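Local coordinates for RagA protein (Porphyromonas gingivalis, PDB 6SLN) that probably imports oligopeptides across the outer membrane as the TonB-dependent transporter of the RagAB complex, working together with the lipoprotein RagB, at residues V737-G743 / A755-Y761; L809-P813 / A830-T834; Y955-L961 / N985-A991. The contacts are given in a common frame with arbitrary orientation. Residues are numbered along the deposited sequence.

Contact 1: residues V737-G743 / A755-Y761; sequences VDLSLKG and ASANFNY
This is an antiparallel beta hairpin in the wall of the TonB-dependent transporter barrel. Extended strands 737-743 and 755-761 run at 178°, axes 4.6 Å apart at closest approach. V737 pairs with Y761, L739 with F759, L741 with A757 and G743 with A755 at hydrogen-bonded sites. V737 and F759 bury the most surface, both on one face of the sheet. V737 (chi1 t) gives its N to Y761 O at 2.9 Å. F759 (chi1 t, chi2 92°) stands beside L739, CB to CB 4.3 Å. L739 N reaches F759 O at 2.8 Å, and F759 N reaches L739 O at 2.9 Å. L741 CB meets A757 CB at 3.9 Å, and A757 N binds L741 O at 2.7 Å. The other face is polar, with D738, S740, K742, S756, N758 and N760. It looks into the barrel, where D738 OD1 bonds H147 and forms a salt bridge with K187. N760 ND2 donates to D738 OD2 at 2.8 Å and, very short, to V737 O at 2.5 Å.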
loop_
_atom_site.group_PDB
_atom_site.type_symbol
_atom_site.label_atom_id
_atom_site.label_comp_id
_atom_site.label_asym_id
_atom_site.label_seq_id
_atom_site.Cartn_x
_atom_site.Cartn_y
_atom_site.Cartn_z
ATOM N N VAL A 737 35.752 -34.990 -8.666
ATOM C CA VAL A 737 35.416 -36.274 -9.271
ATOM C C VAL A 737 33.936 -36.565 -9.044
ATOM O O VAL A 737 33.376 -36.198 -8.008
ATOM C CB VAL A 737 36.298 -37.394 -8.690
ATOM C CG1 VAL A 737 35.725 -38.756 -9.017
ATOM C CG2 VAL A 737 37.711 -37.263 -9.245
ATOM N N ASP A 738 33.296 -37.197 -10.028
ATOM C CA ASP A 738 31.884 -37.557 -9.984
ATOM C C ASP A 738 31.782 -39.063 -10.165
ATOM O O ASP A 738 32.065 -39.569 -11.253
ATOM C CB ASP A 738 31.100 -36.844 -11.084
ATOM C CG ASP A 738 30.558 -35.497 -10.650
ATOM O OD1 ASP A 738 29.698 -34.941 -11.380
ATOM O OD2 ASP A 738 30.996 -34.987 -9.597
ATOM N N LEU A 739 31.366 -39.784 -9.124
ATOM C CA LEU A 739 31.202 -41.231 -9.205
ATOM C C LEU A 739 29.750 -41.602 -8.942
ATOM O O LEU A 739 29.143 -41.113 -7.984
ATOM C CB LEU A 739 32.120 -41.963 -8.223
ATOM C CG LEU A 739 31.933 -43.481 -8.260
ATOM C CD1 LEU A 739 32.118 -44.017 -9.673
ATOM C CD2 LEU A 739 32.883 -44.175 -7.308
ATOM N N SER A 740 29.202 -42.475 -9.787
ATOM C CA SER A 740 27.803 -42.869 -9.710
ATOM C C SER A 740 27.693 -44.352 -10.036
ATOM O O SER A 740 28.267 -44.818 -11.025
ATOM C CB SER A 740 26.955 -42.011 -10.667
ATOM O OG SER A 740 25.720 -42.621 -10.968
ATOM N N LEU A 741 26.990 -45.093 -9.175
ATOM C CA LEU A 741 26.812 -46.533 -9.316
ATOM C C LEU A 741 25.352 -46.896 -9.097
ATOM O O LEU A 741 24.695 -46.370 -8.192
ATOM C CB LEU A 741 27.666 -47.308 -8.317
ATOM C CG LEU A 741 29.074 -46.761 -8.118
ATOM C CD1 LEU A 741 29.693 -47.379 -6.879
ATOM C CD2 LEU A 741 29.930 -47.014 -9.366
ATOM N N LYS A 742 24.850 -47.798 -9.931
ATOM C CA LYS A 742 23.489 -48.299 -9.823
ATOM C C LYS A 742 23.523 -49.784 -10.157
ATOM O O LYS A 742 24.370 -50.234 -10.935
ATOM C CB LYS A 742 22.536 -47.512 -10.752
ATOM C CG LYS A 742 21.150 -48.115 -10.988
ATOM C CD LYS A 742 21.104 -49.049 -12.209
ATOM C CE LYS A 742 19.713 -49.677 -12.391
ATOM N NZ LYS A 742 19.521 -50.935 -11.608
ATOM N N GLY A 743 22.620 -50.551 -9.548
ATOM C CA GLY A 743 22.602 -51.977 -9.809
ATOM C C GLY A 743 21.290 -52.610 -9.406
ATOM O O GLY A 743 20.388 -51.957 -8.878
ATOM N N ALA A 755 20.159 -51.195 -5.552
ATOM C CA ALA A 755 21.040 -50.276 -4.846
ATOM C C ALA A 755 21.533 -49.187 -5.784
ATOM O O ALA A 755 21.784 -49.421 -6.973
ATOM C CB ALA A 755 22.243 -51.001 -4.240
ATOM N N SER A 756 21.672 -47.996 -5.234
ATOM C CA SER A 756 22.173 -46.851 -5.965
ATOM C C SER A 756 23.181 -46.167 -5.063
ATOM O O SER A 756 22.898 -45.930 -3.885
ATOM C CB SER A 756 21.032 -45.909 -6.351
ATOM O OG SER A 756 21.466 -44.563 -6.386
ATOM N N ALA A 757 24.363 -45.897 -5.595
ATOM C CA ALA A 757 25.425 -45.235 -4.858
ATOM C C ALA A 757 25.756 -43.925 -5.550
ATOM O O ALA A 757 25.371 -43.687 -6.695
ATOM C CB ALA A 757 26.669 -46.128 -4.755
ATOM N N ASN A 758 26.504 -43.081 -4.859
ATOM C CA ASN A 758 26.620 -41.698 -5.291
ATOM C C ASN A 758 27.749 -41.000 -4.543
ATOM O O ASN A 758 27.823 -41.090 -3.313
ATOM C CB ASN A 758 25.274 -41.011 -5.057
ATOM C CG ASN A 758 25.274 -39.593 -5.471
ATOM O OD1 ASN A 758 24.980 -39.283 -6.616
ATOM N ND2 ASN A 758 25.589 -38.702 -4.543
ATOM N N PHE A 759 28.639 -40.311 -5.255
ATOM C CA PHE A 759 29.781 -39.710 -4.576
ATOM C C PHE A 759 30.401 -38.606 -5.426
ATOM O O PHE A 759 30.476 -38.726 -6.651
ATOM C CB PHE A 759 30.849 -40.764 -4.245
ATOM C CG PHE A 759 32.118 -40.182 -3.695
ATOM C CD1 PHE A 759 32.294 -40.046 -2.326
ATOM C CD2 PHE A 759 33.139 -39.767 -4.539
ATOM C CE1 PHE A 759 33.458 -39.506 -1.807
ATOM C CE2 PHE A 759 34.308 -39.225 -4.024
ATOM C CZ PHE A 759 34.471 -39.098 -2.655
ATOM N N ASN A 760 30.876 -37.553 -4.756
ATOM C CA ASN A 760 31.727 -36.544 -5.377
ATOM C C ASN A 760 32.730 -36.020 -4.361
ATOM O O ASN A 760 32.365 -35.723 -3.220
ATOM C CB ASN A 760 30.920 -35.371 -5.936
ATOM C CG ASN A 760 31.781 -34.114 -6.179
ATOM O OD1 ASN A 760 31.908 -33.245 -5.312
ATOM N ND2 ASN A 760 32.364 -34.019 -7.369
ATOM N N TYR A 761 33.987 -35.907 -4.780
ATOM C CA TYR A 761 34.979 -35.114 -4.075
ATOM C C TYR A 761 35.220 -33.811 -4.834
ATOM O O TYR A 761 35.157 -33.776 -6.066
ATOM C CB TYR A 761 36.299 -35.873 -3.930
ATOM C CG TYR A 761 37.369 -35.051 -3.246
ATOM C CD1 TYR A 761 37.329 -34.839 -1.880
ATOM C CD2 TYR A 761 38.406 -34.471 -3.969
ATOM C CE1 TYR A 761 38.288 -34.086 -1.247
ATOM C CE2 TYR A 761 39.375 -33.707 -3.339
ATOM C CZ TYR A 761 39.310 -33.519 -1.973
ATOM O OH TYR A 761 40.259 -32.761 -1.314
#

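Contact 2: residues L809-P813 / A830-T834; sequences LWYVP and ADLET
The end of strand 807-812 packs against the 3-10 turn leading into strand 833-836 of the same small antiparallel sheet, apart from the transporter barrel. Residues 809-812 are extended, and the chain turns a corner at P813. Residues 830-832 form the 3-10 turn, with E833 N bonded to A830 O at 3.2 Å; T834 is extended again. A830 and D831 pack on the RagB chain. The touching parts run 75° apart; the nearest CA pair is V812-L832, 5.6 Å. L832 (chi1 m, chi2 t) is the bump and enters a hollow lined by W810, V812 and P813. L832 CD1 lies 4.0 Å from W810 CB. L832 CD2 sits 4.1 Å from V812 CG1, 4.2 Å from P813 CD and 3.7 Å from Y811 O. The W810 indole (chi1 m) leads away, meets the Y828 ring and bonds D917 through NE1. The P813 ring packs over the turn's end and the strand after it: its CD is 3.7 Å from L832 O and its CB 4.3 Å from T834 CB.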
loop_
_atom_site.group_PDB
_atom_site.type_symbol
_atom_site.label_atom_id
_atom_site.label_comp_id
_atom_site.label_asym_id
_atom_site.label_seq_id
_atom_site.Cartn_x
_atom_site.Cartn_y
_atom_site.Cartn_z
ATOM N N LEU A 809 44.799 -21.390 27.267
ATOM C CA LEU A 809 46.064 -21.435 26.563
ATOM C C LEU A 809 45.818 -21.603 25.069
ATOM O O LEU A 809 44.899 -22.316 24.649
ATOM C CB LEU A 809 46.944 -22.574 27.106
ATOM C CG LEU A 809 47.624 -22.317 28.460
ATOM C CD1 LEU A 809 48.706 -23.354 28.774
ATOM C CD2 LEU A 809 48.215 -20.920 28.521
ATOM N N TRP A 810 46.645 -20.936 24.271
ATOM C CA TRP A 810 46.625 -21.096 22.827
ATOM C C TRP A 810 48.041 -21.332 22.323
ATOM O O TRP A 810 49.021 -20.881 22.926
ATOM C CB TRP A 810 46.010 -19.866 22.120
ATOM C CG TRP A 810 44.614 -19.597 22.548
ATOM C CD1 TRP A 810 43.472 -20.033 21.943
ATOM C CD2 TRP A 810 44.201 -18.839 23.691
ATOM N NE1 TRP A 810 42.363 -19.581 22.635
ATOM C CE2 TRP A 810 42.786 -18.851 23.715
ATOM C CE3 TRP A 810 44.888 -18.157 24.702
ATOM C CZ2 TRP A 810 42.052 -18.205 24.709
ATOM C CZ3 TRP A 810 44.159 -17.513 25.688
ATOM C CH2 TRP A 810 42.754 -17.545 25.685
ATOM N N TYR A 811 48.144 -22.055 21.217
ATOM C CA TYR A 811 49.441 -22.222 20.591
ATOM C C TYR A 811 49.809 -20.965 19.828
ATOM O O TYR A 811 48.954 -20.269 19.269
ATOM C CB TYR A 811 49.451 -23.417 19.646
ATOM C CG TYR A 811 49.259 -24.746 20.325
ATOM C CD1 TYR A 811 50.163 -25.198 21.281
ATOM C CD2 TYR A 811 48.156 -25.552 20.017
ATOM C CE1 TYR A 811 49.975 -26.422 21.910
ATOM C CE2 TYR A 811 47.965 -26.773 20.638
ATOM C CZ TYR A 811 48.874 -27.200 21.580
ATOM O OH TYR A 811 48.682 -28.404 22.191
ATOM N N VAL A 812 51.106 -20.670 19.811
ATOM C CA VAL A 812 51.659 -19.580 19.031
ATOM C C VAL A 812 52.077 -20.152 17.654
ATOM O O VAL A 812 53.024 -20.953 17.623
ATOM C CB VAL A 812 52.843 -18.926 19.738
ATOM C CG1 VAL A 812 53.170 -17.584 19.093
ATOM C CG2 VAL A 812 52.529 -18.800 21.236
ATOM N N PRO A 813 51.415 -19.779 16.578
ATOM C CA PRO A 813 51.720 -20.410 15.282
ATOM C C PRO A 813 53.186 -20.252 14.909
ATOM O O PRO A 813 53.771 -19.169 15.029
ATOM C CB PRO A 813 50.798 -19.677 14.300
ATOM C CG PRO A 813 50.292 -18.475 15.044
ATOM C CD PRO A 813 50.299 -18.829 16.483
ATOM N N ALA A 830 44.709 -11.224 18.517
ATOM C CA ALA A 830 44.416 -11.464 17.105
ATOM C C ALA A 830 45.496 -12.295 16.429
ATOM O O ALA A 830 45.200 -13.123 15.558
ATOM C CB ALA A 830 44.277 -10.124 16.377
ATOM N N ASP A 831 46.750 -12.107 16.840
ATOM C CA ASP A 831 47.883 -12.635 16.101
ATOM C C ASP A 831 48.025 -14.143 16.231
ATOM O O ASP A 831 48.738 -14.754 15.428
ATOM C CB ASP A 831 49.147 -11.925 16.566
ATOM C CG ASP A 831 48.918 -10.436 16.799
ATOM O OD1 ASP A 831 48.238 -9.788 15.968
ATOM O OD2 ASP A 831 49.419 -9.911 17.816
ATOM N N LEU A 832 47.353 -14.768 17.198
ATOM C CA LEU A 832 47.461 -16.218 17.302
ATOM C C LEU A 832 46.632 -16.943 16.264
ATOM O O LEU A 832 46.679 -18.177 16.210
ATOM C CB LEU A 832 47.041 -16.681 18.692
ATOM C CG LEU A 832 47.829 -16.038 19.821
ATOM C CD1 LEU A 832 47.043 -16.165 21.122
ATOM C CD2 LEU A 832 49.228 -16.674 19.926
ATOM N N GLU A 833 45.872 -16.214 15.458
ATOM C CA GLU A 833 44.968 -16.842 14.515
ATOM C C GLU A 833 45.735 -17.282 13.277
ATOM O O GLU A 833 46.625 -16.579 12.796
ATOM C CB GLU A 833 43.839 -15.878 14.159
ATOM C CG GLU A 833 43.010 -15.489 15.378
ATOM C CD GLU A 833 41.867 -14.554 15.058
ATOM O OE1 GLU A 833 41.476 -14.462 13.876
ATOM O OE2 GLU A 833 41.357 -13.913 16.002
ATOM N N THR A 834 45.393 -18.467 12.785
ATOM C CA THR A 834 46.127 -19.153 11.738
ATOM C C THR A 834 45.127 -19.724 10.743
ATOM O O THR A 834 43.959 -19.944 11.069
ATOM C CB THR A 834 46.987 -20.276 12.322
ATOM O OG1 THR A 834 47.505 -21.089 11.267
ATOM C CG2 THR A 834 46.140 -21.160 13.212
#

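Contact 3: residues Y955-L961 / N985-A991; sequences YLMARNL and NSKQYVA
M957 (chi1 t, chi2 t, chi3 p) and V990 (chi1 t) form the apolar centre, M957 CE lying 3.7 Å from V990 CG2. They sit in the transporter barrel wall, where strands 955-958 and 986-991 run antiparallel at 175°, axes 4.7 Å apart. They are a hydrogen-bonded pair: M957 N to V990 O is 2.7 Å, V990 N to M957 O 2.8 Å. On the other face L956 CD1 meets A991 CB at 3.6 Å. Beyond the corner, L961 CD1 meets Y989 CE2 at 4.1 Å. R959 pairs with Q988: R959 N to Q988 O is 2.9 Å, Q988 N to R959 O 3.0 Å. R959 NE reaches Q988 OE1 at 2.8 Å, while R959 NH1 forms a salt bridge with D120. The chain bends at R959 and N960, the latter at positive phi (56°). N960 ND2 donates to S986 O at 3.1 Å. M957 and Q988 touch P114. Strand 921-937 flanks segment 955-961, and strand 218-230 flanks segment 985-991, so the pair helps close the barrel.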
loop_
_atom_site.group_PDB
_atom_site.type_symbol
_atom_site.label_atom_id
_atom_site.label_comp_id
_atom_site.label_asym_id
_atom_site.label_seq_id
_atom_site.Cartn_x
_atom_site.Cartn_y
_atom_site.Cartn_z
ATOM N N TYR A 955 1.335 -46.643 2.426
ATOM C CA TYR A 955 2.745 -46.560 2.757
ATOM C C TYR A 955 2.933 -45.929 4.124
ATOM O O TYR A 955 2.115 -45.124 4.586
ATOM C CB TYR A 955 3.546 -45.762 1.729
ATOM C CG TYR A 955 3.146 -44.302 1.582
ATOM C CD1 TYR A 955 3.608 -43.327 2.465
ATOM C CD2 TYR A 955 2.328 -43.895 0.532
ATOM C CE1 TYR A 955 3.247 -41.986 2.307
ATOM C CE2 TYR A 955 1.971 -42.570 0.366
ATOM C CZ TYR A 955 2.426 -41.618 1.252
ATOM O OH TYR A 955 2.053 -40.304 1.065
ATOM N N LEU A 956 4.043 -46.297 4.748
ATOM C CA LEU A 956 4.506 -45.711 5.995
ATOM C C LEU A 956 5.865 -45.072 5.734
ATOM O O LEU A 956 6.761 -45.715 5.176
ATOM C CB LEU A 956 4.607 -46.782 7.077
ATOM C CG LEU A 956 4.017 -46.483 8.443
ATOM C CD1 LEU A 956 2.722 -45.723 8.273
ATOM C CD2 LEU A 956 3.814 -47.802 9.188
ATOM N N MET A 957 6.023 -43.815 6.131
ATOM C CA MET A 957 7.185 -43.062 5.691
ATOM C C MET A 957 7.802 -42.265 6.834
ATOM O O MET A 957 7.094 -41.740 7.698
ATOM C CB MET A 957 6.814 -42.121 4.542
ATOM C CG MET A 957 8.016 -41.660 3.778
ATOM S SD MET A 957 7.693 -40.099 3.036
ATOM C CE MET A 957 7.402 -39.165 4.507
ATOM N N ALA A 958 9.130 -42.174 6.825
ATOM C CA ALA A 958 9.881 -41.316 7.732
ATOM C C ALA A 958 10.877 -40.471 6.942
ATOM O O ALA A 958 11.490 -40.954 5.981
ATOM C CB ALA A 958 10.619 -42.151 8.789
ATOM N N ARG A 959 11.037 -39.207 7.335
ATOM C CA ARG A 959 12.059 -38.331 6.762
ATOM C C ARG A 959 13.013 -37.906 7.866
ATOM O O ARG A 959 12.566 -37.501 8.947
ATOM C CB ARG A 959 11.471 -37.078 6.085
ATOM C CG ARG A 959 12.562 -36.179 5.439
ATOM C CD ARG A 959 12.025 -34.860 4.813
ATOM N NE ARG A 959 12.159 -33.755 5.752
ATOM C CZ ARG A 959 13.061 -32.791 5.646
ATOM N NH1 ARG A 959 13.886 -32.804 4.620
ATOM N NH2 ARG A 959 13.140 -31.821 6.559
ATOM N N ASN A 960 14.323 -37.987 7.580
ATOM C CA ASN A 960 15.384 -37.692 8.554
ATOM C C ASN A 960 15.245 -38.541 9.820
ATOM O O ASN A 960 15.474 -38.068 10.936
ATOM C CB ASN A 960 15.420 -36.205 8.904
ATOM C CG ASN A 960 15.934 -35.344 7.767
ATOM O OD1 ASN A 960 16.548 -35.842 6.821
ATOM N ND2 ASN A 960 15.680 -34.041 7.855
ATOM N N LEU A 961 14.868 -39.810 9.639
ATOM C CA LEU A 961 14.694 -40.730 10.760
ATOM C C LEU A 961 15.934 -40.812 11.649
ATOM O O LEU A 961 15.814 -40.904 12.876
ATOM C CB LEU A 961 14.339 -42.115 10.224
ATOM C CG LEU A 961 14.019 -43.230 11.205
ATOM C CD1 LEU A 961 12.925 -42.796 12.171
ATOM C CD2 LEU A 961 13.591 -44.459 10.427
ATOM N N ASN A 985 16.457 -28.870 11.358
ATOM C CA ASN A 985 15.634 -29.649 10.449
ATOM C C ASN A 985 14.777 -30.615 11.252
ATOM O O ASN A 985 15.045 -30.909 12.420
ATOM C CB ASN A 985 16.481 -30.428 9.442
ATOM C CG ASN A 985 16.909 -29.577 8.258
ATOM O OD1 ASN A 985 16.082 -29.116 7.465
ATOM N ND2 ASN A 985 18.215 -29.363 8.135
ATOM N N SER A 986 13.723 -31.102 10.619
ATOM C CA SER A 986 12.713 -31.858 11.333
ATOM C C SER A 986 12.768 -33.323 10.938
ATOM O O SER A 986 13.373 -33.704 9.931
ATOM C CB SER A 986 11.325 -31.294 11.055
ATOM O OG SER A 986 11.158 -31.099 9.666
ATOM N N LYS A 987 12.132 -34.136 11.769
ATOM C CA LYS A 987 11.980 -35.570 11.572
ATOM C C LYS A 987 10.492 -35.819 11.390
ATOM O O LYS A 987 9.689 -35.412 12.239
ATOM C CB LYS A 987 12.539 -36.329 12.780
ATOM C CG LYS A 987 12.307 -37.826 12.817
ATOM C CD LYS A 987 13.030 -38.444 14.011
ATOM C CE LYS A 987 12.515 -37.890 15.339
ATOM N NZ LYS A 987 11.845 -38.933 16.169
ATOM N N GLN A 988 10.116 -36.445 10.282
ATOM C CA GLN A 988 8.710 -36.664 9.974
ATOM C C GLN A 988 8.350 -38.142 9.976
ATOM O O GLN A 988 9.102 -38.985 9.478
ATOM C CB GLN A 988 8.334 -36.067 8.621
ATOM C CG GLN A 988 8.126 -34.573 8.645
ATOM C CD GLN A 988 9.244 -33.864 7.948
ATOM O OE1 GLN A 988 9.530 -34.133 6.785
ATOM N NE2 GLN A 988 9.914 -32.974 8.663
ATOM N N TYR A 989 7.187 -38.439 10.542
ATOM C CA TYR A 989 6.496 -39.704 10.343
ATOM C C TYR A 989 5.213 -39.408 9.588
ATOM O O TYR A 989 4.403 -38.583 10.030
ATOM C CB TYR A 989 6.162 -40.389 11.666
ATOM C CG TYR A 989 7.320 -40.532 12.601
ATOM C CD1 TYR A 989 7.616 -39.531 13.516
ATOM C CD2 TYR A 989 8.109 -41.667 12.583
ATOM C CE1 TYR A 989 8.672 -39.651 14.388
ATOM C CE2 TYR A 989 9.173 -41.796 13.454
ATOM C CZ TYR A 989 9.447 -40.780 14.354
ATOM O OH TYR A 989 10.507 -40.884 15.224
ATOM N N VAL A 990 5.023 -40.076 8.464
ATOM C CA VAL A 990 3.819 -39.910 7.671
ATOM C C VAL A 990 3.259 -41.283 7.347
ATOM O O VAL A 990 4.006 -42.233 7.073
ATOM C CB VAL A 990 4.095 -39.099 6.384
ATOM C CG1 VAL A 990 2.791 -38.759 5.660
ATOM C CG2 VAL A 990 4.836 -37.806 6.732
ATOM N N ALA A 991 1.947 -41.399 7.431
ATOM C CA ALA A 991 1.239 -42.507 6.826
ATOM C C ALA A 991 0.498 -41.954 5.616
ATOM O O ALA A 991 0.096 -40.785 5.604
ATOM C CB ALA A 991 0.284 -43.164 7.832
#

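How the contacts relate
The contacts follow one another along the chain, in the order 1, 2, 3. Contacts 1 and 3 belong to the same large barrel sheet. Their centres are about 25 Å apart, and their nearest atoms about 15 Å. Between them in the wall come strands 844-853, 857-873 and 921-937. Contact 3 joins strand 951-964 to the last strand, 986-996, which pairs with the first barrel strand, 218-230, and so completes the ring. Contact 2 lies in a separate small sheet, inserted between strands 752-764 and 844-853. Its centre is about 41 Å from that of contact 1 and about 45 Å from that of contact 3. There A830 and D831 pack on the RagB chain; no other chain touches contacts 1 and 3.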